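Local coordinates for thermospermine synthase (Medicago truncatula, PDB 6BQ6), which probably transfers an aminopropyl group from decarboxylated S-adenosylmethionine to spermidine, giving thermospermine and methylthioadenosine, and is bound here to thermospermine, at residues E84-E89 with Y247-P252; G219-F224 with A255-W260. One frame throughout, in Å; residues are numbered along the deposited sequence.

Contact 1: residues E84-E89 with Y247-P252; sequences EFIYHE and YSAHIP. With TER (N-(3-amino-propyl)-N-(5-aminopropyl)-1,4-diaminobutane), chain F.
The methyl branch CG2 of I86 fits into a shallow hollow on strand 247-251, floored by backbone and walled by small or branched side chains. I86 CG2 lies 3.8 Å from H250 O and 3.9 Å from I251 CG1, with A249 CB at the looser distance of 4.5 Å. The other arm of I86 ends in CD1, which reaches P252 CD at 4.2 Å; these two side chains cross at about a right angle. The I86 and I251 side chains pass alongside one another, pointing opposite ways, and I251 sends its own CD1 forward to Y87 CB, 3.8 Å away and near the plane of the ring at its edge. The helix and strand axes run nearly antiparallel, 163° apart and 8.4 Å at closest approach. Tyrosine suits position 87 because it is apolar at its root and polar at its tip: CG is anti to the backbone N (chi1 170°), Y87 OH comes to 3.7 Å from TER C6, and OH is hydrogen-bonded to D181, the predicted proton acceptor. I223 of the second subunit packs on I86 and P252. Between 84-89 and 247-252 the contact is apolar, setting helix 84-98 on the outermost strand of this chain's Rossmann-type sheet; just beyond, Y247 OH ties strand to helix through C90 O, while Y87 turns its polar end to the thermospermine pocket.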
ATOM      1  N   GLU B  84      -0.174  -9.228  22.977  1.00 20.50           N
ATOM      2  CA  GLU B  84       0.492  -8.365  23.961  1.00 21.18           C
ATOM      3  C   GLU B  84       0.942  -9.107  25.223  1.00 20.91           C
ATOM      4  O   GLU B  84       1.895  -8.692  25.863  1.00 19.26           O
ATOM      5  CB  GLU B  84      -0.331  -7.116  24.300  1.00 22.26           C
ATOM      6  CG  GLU B  84      -1.679  -7.366  24.918  1.00 23.12           C
ATOM      7  CD  GLU B  84      -1.697  -7.534  26.428  1.00 24.25           C
ATOM      8  OE1 GLU B  84      -2.816  -7.661  26.965  1.00 26.79           O
ATOM      9  OE2 GLU B  84      -0.660  -7.581  27.110  1.00 23.03           O
ATOM     10  N   PHE B  85       0.249 -10.186  25.572  1.00 19.89           N
ATOM     11  CA  PHE B  85       0.636 -11.025  26.723  1.00 20.22           C
ATOM     12  C   PHE B  85       2.108 -11.476  26.619  1.00 19.27           C
ATOM     13  O   PHE B  85       2.784 -11.637  27.621  1.00 19.10           O
ATOM     14  CB  PHE B  85      -0.321 -12.204  26.941  1.00 20.72           C
ATOM     15  CG  PHE B  85      -0.159 -13.343  25.967  1.00 21.21           C
ATOM     16  CD1 PHE B  85       0.698 -14.355  26.209  1.00 21.28           C
ATOM     17  CD2 PHE B  85      -0.876 -13.367  24.786  1.00 21.94           C
ATOM     18  CE1 PHE B  85       0.860 -15.414  25.328  1.00 22.13           C
ATOM     19  CE2 PHE B  85      -0.727 -14.420  23.894  1.00 22.44           C
ATOM     20  CZ  PHE B  85       0.150 -15.433  24.153  1.00 22.45           C
ATOM     21  N   ILE B  86       2.597 -11.713  25.382  1.00 18.37           N
ATOM     22  CA  ILE B  86       3.967 -12.131  25.209  1.00 18.85           C
ATOM     23  C   ILE B  86       4.924 -11.002  25.659  1.00 18.83           C
ATOM     24  O   ILE B  86       5.851 -11.271  26.424  1.00 17.75           O
ATOM     25  CB  ILE B  86       4.261 -12.531  23.760  1.00 19.51           C
ATOM     26  CG1 ILE B  86       3.308 -13.634  23.311  1.00 19.87           C
ATOM     27  CG2 ILE B  86       5.714 -12.988  23.583  1.00 19.74           C
ATOM     28  CD1 ILE B  86       3.492 -14.011  21.870  1.00 21.00           C
ATOM     29  N   TYR B  87       4.711  -9.785  25.149  1.00 18.47           N
ATOM     30  CA  TYR B  87       5.578  -8.687  25.452  1.00 17.88           C
ATOM     31  C   TYR B  87       5.503  -8.414  26.974  1.00 17.44           C
ATOM     32  O   TYR B  87       6.525  -8.199  27.609  1.00 16.80           O
ATOM     33  CB  TYR B  87       5.149  -7.433  24.649  1.00 18.99           C
ATOM     34  CG  TYR B  87       5.861  -6.196  25.083  1.00 18.75           C
ATOM     35  CD1 TYR B  87       7.076  -5.808  24.502  1.00 19.82           C
ATOM     36  CD2 TYR B  87       5.324  -5.377  26.068  1.00 18.77           C
ATOM     37  CE1 TYR B  87       7.732  -4.658  24.940  1.00 20.19           C
ATOM     38  CE2 TYR B  87       5.978  -4.258  26.517  1.00 19.30           C
ATOM     39  CZ  TYR B  87       7.172  -3.895  25.938  1.00 20.83           C
ATOM     40  OH  TYR B  87       7.815  -2.744  26.373  1.00 22.37           O
ATOM     41  N   HIS B  88       4.303  -8.399  27.528  1.00 17.22           N
ATOM     42  CA  HIS B  88       4.191  -7.998  28.917  1.00 17.40           C
ATOM     43  C   HIS B  88       4.652  -9.076  29.889  1.00 17.03           C
ATOM     44  O   HIS B  88       5.239  -8.752  30.914  1.00 17.29           O
ATOM     45  CB  HIS B  88       2.800  -7.478  29.200  1.00 17.79           C
ATOM     46  CG  HIS B  88       2.530  -6.189  28.504  1.00 18.85           C
ATOM     47  ND1 HIS B  88       1.770  -6.099  27.356  1.00 20.04           N
ATOM     48  CD2 HIS B  88       3.047  -4.947  28.712  1.00 18.92           C
ATOM     49  CE1 HIS B  88       1.772  -4.844  26.932  1.00 20.03           C
ATOM     50  NE2 HIS B  88       2.525  -4.124  27.750  1.00 19.81           N
ATOM     51  N   GLU B  89       4.423 -10.346  29.590  1.00 17.08           N
ATOM     52  CA  GLU B  89       4.993 -11.408  30.422  1.00 18.16           C
ATOM     53  C   GLU B  89       6.513 -11.439  30.355  1.00 18.16           C
ATOM     54  O   GLU B  89       7.170 -11.572  31.382  1.00 18.19           O
ATOM     55  CB  GLU B  89       4.468 -12.773  30.040  1.00 18.92           C
ATOM     56  CG  GLU B  89       3.037 -13.046  30.500  1.00 19.78           C
ATOM     57  CD  GLU B  89       2.594 -14.471  30.253  1.00 22.02           C
ATOM     58  OE1 GLU B  89       3.442 -15.369  29.981  1.00 22.45           O
ATOM     59  OE2 GLU B  89       1.364 -14.724  30.361  1.00 23.16           O
ATOM     60  N   TYR B 247      17.644 -10.831  26.501  1.00 18.32           N
ATOM     61  CA  TYR B 247      16.753 -11.920  26.096  1.00 18.06           C
ATOM     62  C   TYR B 247      15.724 -11.451  25.120  1.00 17.68           C
ATOM     63  O   TYR B 247      15.494 -10.244  24.946  1.00 17.02           O
ATOM     64  CB  TYR B 247      16.150 -12.603  27.319  1.00 18.09           C
ATOM     65  CG  TYR B 247      15.225 -11.780  28.156  1.00 17.14           C
ATOM     66  CD1 TYR B 247      15.717 -10.892  29.076  1.00 17.71           C
ATOM     67  CD2 TYR B 247      13.852 -11.992  28.115  1.00 17.08           C
ATOM     68  CE1 TYR B 247      14.865 -10.166  29.884  1.00 17.50           C
ATOM     69  CE2 TYR B 247      12.992 -11.278  28.946  1.00 17.34           C
ATOM     70  CZ  TYR B 247      13.502 -10.400  29.835  1.00 17.35           C
ATOM     71  OH  TYR B 247      12.688  -9.616  30.617  1.00 18.28           O
ATOM     72  N   SER B 248      15.169 -12.380  24.352  1.00 17.40           N
ATOM     73  CA  SER B 248      14.289 -12.001  23.260  1.00 17.34           C
ATOM     74  C   SER B 248      13.205 -13.019  22.965  1.00 17.46           C
ATOM     75  O   SER B 248      13.296 -14.185  23.377  1.00 18.35           O
ATOM     76  CB  SER B 248      15.128 -11.720  22.004  1.00 18.45           C
ATOM     77  OG  SER B 248      15.776 -12.912  21.539  1.00 18.99           O
ATOM     78  N   ALA B 249      12.194 -12.591  22.238  1.00 16.91           N
ATOM     79  CA  ALA B 249      11.070 -13.465  21.887  1.00 17.49           C
ATOM     80  C   ALA B 249      10.332 -12.870  20.740  1.00 18.16           C
ATOM     81  O   ALA B 249      10.230 -11.675  20.616  1.00 18.36           O
ATOM     82  CB  ALA B 249      10.140 -13.600  23.094  1.00 18.39           C
ATOM     83  N   HIS B 250       9.770 -13.728  19.903  1.00 18.52           N
ATOM     84  CA  HIS B 250       8.955 -13.250  18.800  1.00 19.14           C
ATOM     85  C   HIS B 250       7.606 -12.727  19.220  1.00 19.86           C
ATOM     86  O   HIS B 250       6.904 -13.386  19.995  1.00 19.35           O
ATOM     87  CB  HIS B 250       8.725 -14.438  17.857  1.00 19.77           C
ATOM     88  CG  HIS B 250       8.014 -14.091  16.568  1.00 20.52           C
ATOM     89  ND1 HIS B 250       6.829 -14.673  16.203  1.00 20.54           N
ATOM     90  CD2 HIS B 250       8.310 -13.209  15.591  1.00 21.33           C
ATOM     91  CE1 HIS B 250       6.403 -14.150  15.070  1.00 21.08           C
ATOM     92  NE2 HIS B 250       7.296 -13.259  14.673  1.00 20.97           N
ATOM     93  N   ILE B 251       7.221 -11.591  18.648  1.00 20.58           N
ATOM     94  CA  ILE B 251       5.893 -11.036  18.844  1.00 21.79           C
ATOM     95  C   ILE B 251       5.250 -10.855  17.440  1.00 21.39           C
ATOM     96  O   ILE B 251       5.660 -10.028  16.674  1.00 22.06           O
ATOM     97  CB  ILE B 251       5.951  -9.753  19.645  1.00 23.79           C
ATOM     98  CG1 ILE B 251       6.499 -10.077  21.066  1.00 26.15           C
ATOM     99  CG2 ILE B 251       4.561  -9.143  19.802  1.00 24.14           C
ATOM    100  CD1 ILE B 251       7.046  -8.881  21.725  1.00 29.47           C
ATOM    101  N   PRO B 252       4.299 -11.702  17.097  1.00 22.01           N
ATOM    102  CA  PRO B 252       3.829 -11.746  15.709  1.00 21.68           C
ATOM    103  C   PRO B 252       3.375 -10.403  15.198  1.00 22.74           C
ATOM    104  O   PRO B 252       3.727 -10.041  14.082  1.00 22.97           O
ATOM    105  CB  PRO B 252       2.668 -12.754  15.759  1.00 22.80           C
ATOM    106  CG  PRO B 252       3.004 -13.637  16.874  1.00 23.64           C
ATOM    107  CD  PRO B 252       3.754 -12.823  17.881  1.00 22.50           C
TER
HETATM  108  N1  TER F 402       5.119   4.220  25.506  1.00 54.71           N
HETATM  109  C2  TER F 402       4.805   2.932  26.089  1.00 51.61           C
HETATM  110  C3  TER F 402       5.949   1.956  25.836  1.00 48.87           C
HETATM  111  C4  TER F 402       6.087   1.551  24.391  1.00 47.73           C
HETATM  112  N5  TER F 402       7.001   0.440  24.255  1.00 49.96           N
HETATM  113  C6  TER F 402       6.590  -0.759  23.560  1.00 47.19           C
HETATM  114  C7  TER F 402       7.749  -1.377  22.794  1.00 47.30           C
HETATM  115  C8  TER F 402       7.194  -2.238  21.674  1.00 47.09           C
HETATM  116  N9  TER F 402       6.961  -1.492  20.456  1.00 45.86           N
HETATM  117  C10 TER F 402       6.408  -2.192  19.325  1.00 45.94           C
HETATM  118  C11 TER F 402       6.804  -1.632  17.977  1.00 46.42           C
HETATM  119  C12 TER F 402       6.427  -2.667  16.916  1.00 47.80           C
HETATM  120  C13 TER F 402       6.443  -2.112  15.500  1.00 49.60           C
HETATM  121  N14 TER F 402       7.558  -1.202  15.299  1.00 52.92           N

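Contact 2: residues G219-F224 with A255-W260; sequences GPAGIF and ADIWGW. With TER (N-(3-amino-propyl)-N-(5-aminopropyl)-1,4-diaminobutane), chain F.
G219 O accepts the backbone N-H of G259 at 2.8 Å. On the other side of the P220-W258 pair, which is antiparallel and non-hydrogen-bonded, A221 N donates to I257 O, also at 2.8 Å. Glycine suits G259, where any CB would press on A221 CB, and G219, whose positive phi few other residues tolerate. The indole of W258 lies between backbone and ligand. G219 C sits over the centre of one face, 3.5 Å from W258 CE2, and P220 CD lies over the same face, a CH-pi contact 4.1 Å from the centroid of the six-membered ring. Thermospermine lies over the opposite face, with TER C8 3.6 Å from W258 CZ2. Q217 accepts from NE1 and helps fix the ring's rotation, while D256 OD1 takes the N-H of I257 at 2.8 Å and OD2 bonds S225. An alanine in place of W258 would probably leave the P220 ring and the polyamine methylenes each without the indole face they pack on, and Q217 OE1 without its indole donor. The flat, apolar indole thus suits the methylene chain of a polyamine, packing a face on it while Q217 holds the ring's N-H.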
ATOM      1  N   GLY B 219      13.969  -2.924  22.278  1.00 19.65           N
ATOM      2  CA  GLY B 219      13.742  -2.776  20.891  1.00 20.03           C
ATOM      3  C   GLY B 219      13.772  -4.035  20.099  1.00 19.87           C
ATOM      4  O   GLY B 219      13.782  -5.140  20.650  1.00 19.51           O
ATOM      5  N   PRO B 220      13.838  -3.865  18.789  1.00 20.03           N
ATOM      6  CA  PRO B 220      13.955  -5.027  17.938  1.00 19.86           C
ATOM      7  C   PRO B 220      15.164  -5.867  18.280  1.00 20.00           C
ATOM      8  O   PRO B 220      16.248  -5.365  18.569  1.00 19.91           O
ATOM      9  CB  PRO B 220      14.066  -4.425  16.542  1.00 20.89           C
ATOM     10  CG  PRO B 220      13.434  -3.083  16.629  1.00 21.52           C
ATOM     11  CD  PRO B 220      13.830  -2.616  17.996  1.00 20.38           C
ATOM     12  N   ALA B 221      15.010  -7.173  18.180  1.00 18.85           N
ATOM     13  CA  ALA B 221      16.114  -8.094  18.490  1.00 18.47           C
ATOM     14  C   ALA B 221      16.302  -9.186  17.414  1.00 18.28           C
ATOM     15  O   ALA B 221      16.785 -10.281  17.683  1.00 17.53           O
ATOM     16  CB  ALA B 221      15.975  -8.657  19.860  1.00 19.11           C
ATOM     17  N   GLY B 222      15.963  -8.823  16.194  1.00 18.59           N
ATOM     18  CA  GLY B 222      16.213  -9.692  15.028  1.00 18.89           C
ATOM     19  C   GLY B 222      17.681  -9.837  14.651  1.00 20.28           C
ATOM     20  O   GLY B 222      18.564  -9.113  15.098  1.00 20.68           O
ATOM     21  N   ILE B 223      17.925 -10.854  13.820  1.00 20.92           N
ATOM     22  CA  ILE B 223      19.310 -11.197  13.427  1.00 22.18           C
ATOM     23  C   ILE B 223      20.062  -9.972  12.908  1.00 22.35           C
ATOM     24  O   ILE B 223      21.255  -9.822  13.203  1.00 24.19           O
ATOM     25  CB  ILE B 223      19.278 -12.381  12.425  1.00 23.25           C
ATOM     26  CG1 ILE B 223      20.646 -12.794  11.902  1.00 25.65           C
ATOM     27  CG2 ILE B 223      18.444 -12.046  11.216  1.00 23.24           C
ATOM     28  CD1 ILE B 223      21.614 -13.127  12.974  1.00 26.83           C
ATOM     29  N   PHE B 224      19.405  -9.120  12.118  1.00 22.43           N
ATOM     30  CA  PHE B 224      19.970  -7.835  11.720  1.00 23.96           C
ATOM     31  C   PHE B 224      19.402  -6.628  12.484  1.00 23.66           C
ATOM     32  O   PHE B 224      20.126  -5.645  12.729  1.00 23.88           O
ATOM     33  CB  PHE B 224      19.838  -7.670  10.206  1.00 25.69           C
ATOM     34  CG  PHE B 224      20.521  -8.776   9.467  1.00 26.47           C
ATOM     35  CD1 PHE B 224      21.896  -9.022   9.661  1.00 28.13           C
ATOM     36  CD2 PHE B 224      19.805  -9.631   8.686  1.00 27.78           C
ATOM     37  CE1 PHE B 224      22.520 -10.060   8.991  1.00 28.52           C
ATOM     38  CE2 PHE B 224      20.414 -10.684   8.020  1.00 27.53           C
ATOM     39  CZ  PHE B 224      21.760 -10.917   8.195  1.00 28.70           C
ATOM     40  N   ALA B 255       6.089  -8.068  13.849  1.00 25.87           N
ATOM     41  CA  ALA B 255       6.875  -8.585  12.723  1.00 27.73           C
ATOM     42  C   ALA B 255       8.364  -8.688  13.006  1.00 27.39           C
ATOM     43  O   ALA B 255       9.184  -8.470  12.126  1.00 27.74           O
ATOM     44  CB  ALA B 255       6.634  -7.768  11.421  1.00 30.83           C
ATOM     45  N   ASP B 256       8.724  -8.972  14.267  1.00 23.19           N
ATOM     46  CA  ASP B 256      10.104  -9.130  14.605  1.00 22.27           C
ATOM     47  C   ASP B 256      10.204  -9.825  15.924  1.00 21.63           C
ATOM     48  O   ASP B 256       9.200 -10.002  16.649  1.00 19.85           O
ATOM     49  CB  ASP B 256      10.807  -7.771  14.708  1.00 22.18           C
ATOM     50  CG  ASP B 256      12.309  -7.843  14.331  1.00 23.53           C
ATOM     51  OD1 ASP B 256      12.879  -8.963  14.216  1.00 23.32           O
ATOM     52  OD2 ASP B 256      12.879  -6.758  14.200  1.00 24.08           O
ATOM     53  N   ILE B 257      11.414 -10.265  16.171  1.00 21.01           N
ATOM     54  CA  ILE B 257      11.836 -10.672  17.490  1.00 19.72           C
ATOM     55  C   ILE B 257      11.968  -9.330  18.257  1.00 19.00           C
ATOM     56  O   ILE B 257      12.501  -8.357  17.725  1.00 19.76           O
ATOM     57  CB  ILE B 257      13.177 -11.405  17.441  1.00 19.84           C
ATOM     58  CG1 ILE B 257      13.094 -12.655  16.573  1.00 21.15           C
ATOM     59  CG2 ILE B 257      13.632 -11.782  18.822  1.00 19.40           C
ATOM     60  CD1 ILE B 257      12.113 -13.677  17.072  1.00 21.71           C
ATOM     61  N   TRP B 258      11.497  -9.295  19.480  1.00 19.08           N
ATOM     62  CA  TRP B 258      11.692  -8.171  20.365  1.00 18.35           C
ATOM     63  C   TRP B 258      12.632  -8.524  21.526  1.00 17.72           C
ATOM     64  O   TRP B 258      12.723  -9.691  21.948  1.00 16.68           O
ATOM     65  CB  TRP B 258      10.323  -7.724  20.928  1.00 18.99           C
ATOM     66  CG  TRP B 258      10.303  -6.281  21.149  1.00 19.60           C
ATOM     67  CD1 TRP B 258      10.469  -5.579  22.341  1.00 19.67           C
ATOM     68  CD2 TRP B 258      10.235  -5.303  20.123  1.00 20.27           C
ATOM     69  NE1 TRP B 258      10.462  -4.230  22.072  1.00 20.52           N
ATOM     70  CE2 TRP B 258      10.351  -4.030  20.733  1.00 20.72           C
ATOM     71  CE3 TRP B 258      10.118  -5.367  18.728  1.00 21.47           C
ATOM     72  CZ2 TRP B 258      10.283  -2.848  19.971  1.00 21.34           C
ATOM     73  CZ3 TRP B 258      10.128  -4.174  17.994  1.00 23.00           C
ATOM     74  CH2 TRP B 258      10.212  -2.972  18.615  1.00 23.23           C
ATOM     75  N   GLY B 259      13.279  -7.508  22.098  1.00 17.50           N
ATOM     76  CA  GLY B 259      14.238  -7.752  23.142  1.00 16.43           C
ATOM     77  C   GLY B 259      13.963  -7.024  24.445  1.00 16.69           C
ATOM     78  O   GLY B 259      13.263  -6.007  24.474  1.00 16.61           O
ATOM     79  N   TRP B 260      14.589  -7.562  25.467  1.00 16.53           N
ATOM     80  CA  TRP B 260      14.599  -6.975  26.816  1.00 17.24           C
ATOM     81  C   TRP B 260      15.927  -7.252  27.425  1.00 17.52           C
ATOM     82  O   TRP B 260      16.663  -8.173  27.015  1.00 17.52           O
ATOM     83  CB  TRP B 260      13.516  -7.628  27.716  1.00 16.54           C
ATOM     84  CG  TRP B 260      12.156  -7.561  27.128  1.00 17.18           C
ATOM     85  CD1 TRP B 260      11.191  -6.570  27.317  1.00 17.40           C
ATOM     86  CD2 TRP B 260      11.550  -8.504  26.247  1.00 17.02           C
ATOM     87  NE1 TRP B 260      10.074  -6.844  26.605  1.00 18.23           N
ATOM     88  CE2 TRP B 260      10.273  -7.999  25.894  1.00 17.19           C
ATOM     89  CE3 TRP B 260      11.966  -9.713  25.670  1.00 17.23           C
ATOM     90  CZ2 TRP B 260       9.435  -8.671  25.031  1.00 17.86           C
ATOM     91  CZ3 TRP B 260      11.113 -10.350  24.827  1.00 17.56           C
ATOM     92  CH2 TRP B 260       9.879  -9.822  24.487  1.00 17.58           C
TER
HETATM   93  N1  TER F 402       5.119   4.220  25.506  1.00 54.71           N
HETATM   94  C2  TER F 402       4.805   2.932  26.089  1.00 51.61           C
HETATM   95  C3  TER F 402       5.949   1.956  25.836  1.00 48.87           C
HETATM   96  C4  TER F 402       6.087   1.551  24.391  1.00 47.73           C
HETATM   97  N5  TER F 402       7.001   0.440  24.255  1.00 49.96           N
HETATM   98  C6  TER F 402       6.590  -0.759  23.560  1.00 47.19           C
HETATM   99  C7  TER F 402       7.749  -1.377  22.794  1.00 47.30           C
HETATM  100  C8  TER F 402       7.194  -2.238  21.674  1.00 47.09           C
HETATM  101  N9  TER F 402       6.961  -1.492  20.456  1.00 45.86           N
HETATM  102  C10 TER F 402       6.408  -2.192  19.325  1.00 45.94           C
HETATM  103  C11 TER F 402       6.804  -1.632  17.977  1.00 46.42           C
HETATM  104  C12 TER F 402       6.427  -2.667  16.916  1.00 47.80           C
HETATM  105  C13 TER F 402       6.443  -2.112  15.500  1.00 49.60           C
HETATM  106  N14 TER F 402       7.558  -1.202  15.299  1.00 52.92           N

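The two contacts lie side by side in the catalytic domain, their centres 10 Å apart, and both reach one mixed sheet of Rossmann type. Along the chain their segments alternate: 84-89, 219-224, 247-252, 255-260. Strands 243-251 and 256-264 follow one another and pair antiparallel, with probable hydrogen bonds from W260 N to Y247 O and from W258 N to A249 O, both 2.9 Å. Contact 2 joins strand 256-264 to strand 212-220 further into the sheet, whereas contact 1 sets helix 84-98 against the outermost strand, 243-251. Y87 and W258 thus bring two separate elements to the same thermospermine, and both contacts also meet the second subunit.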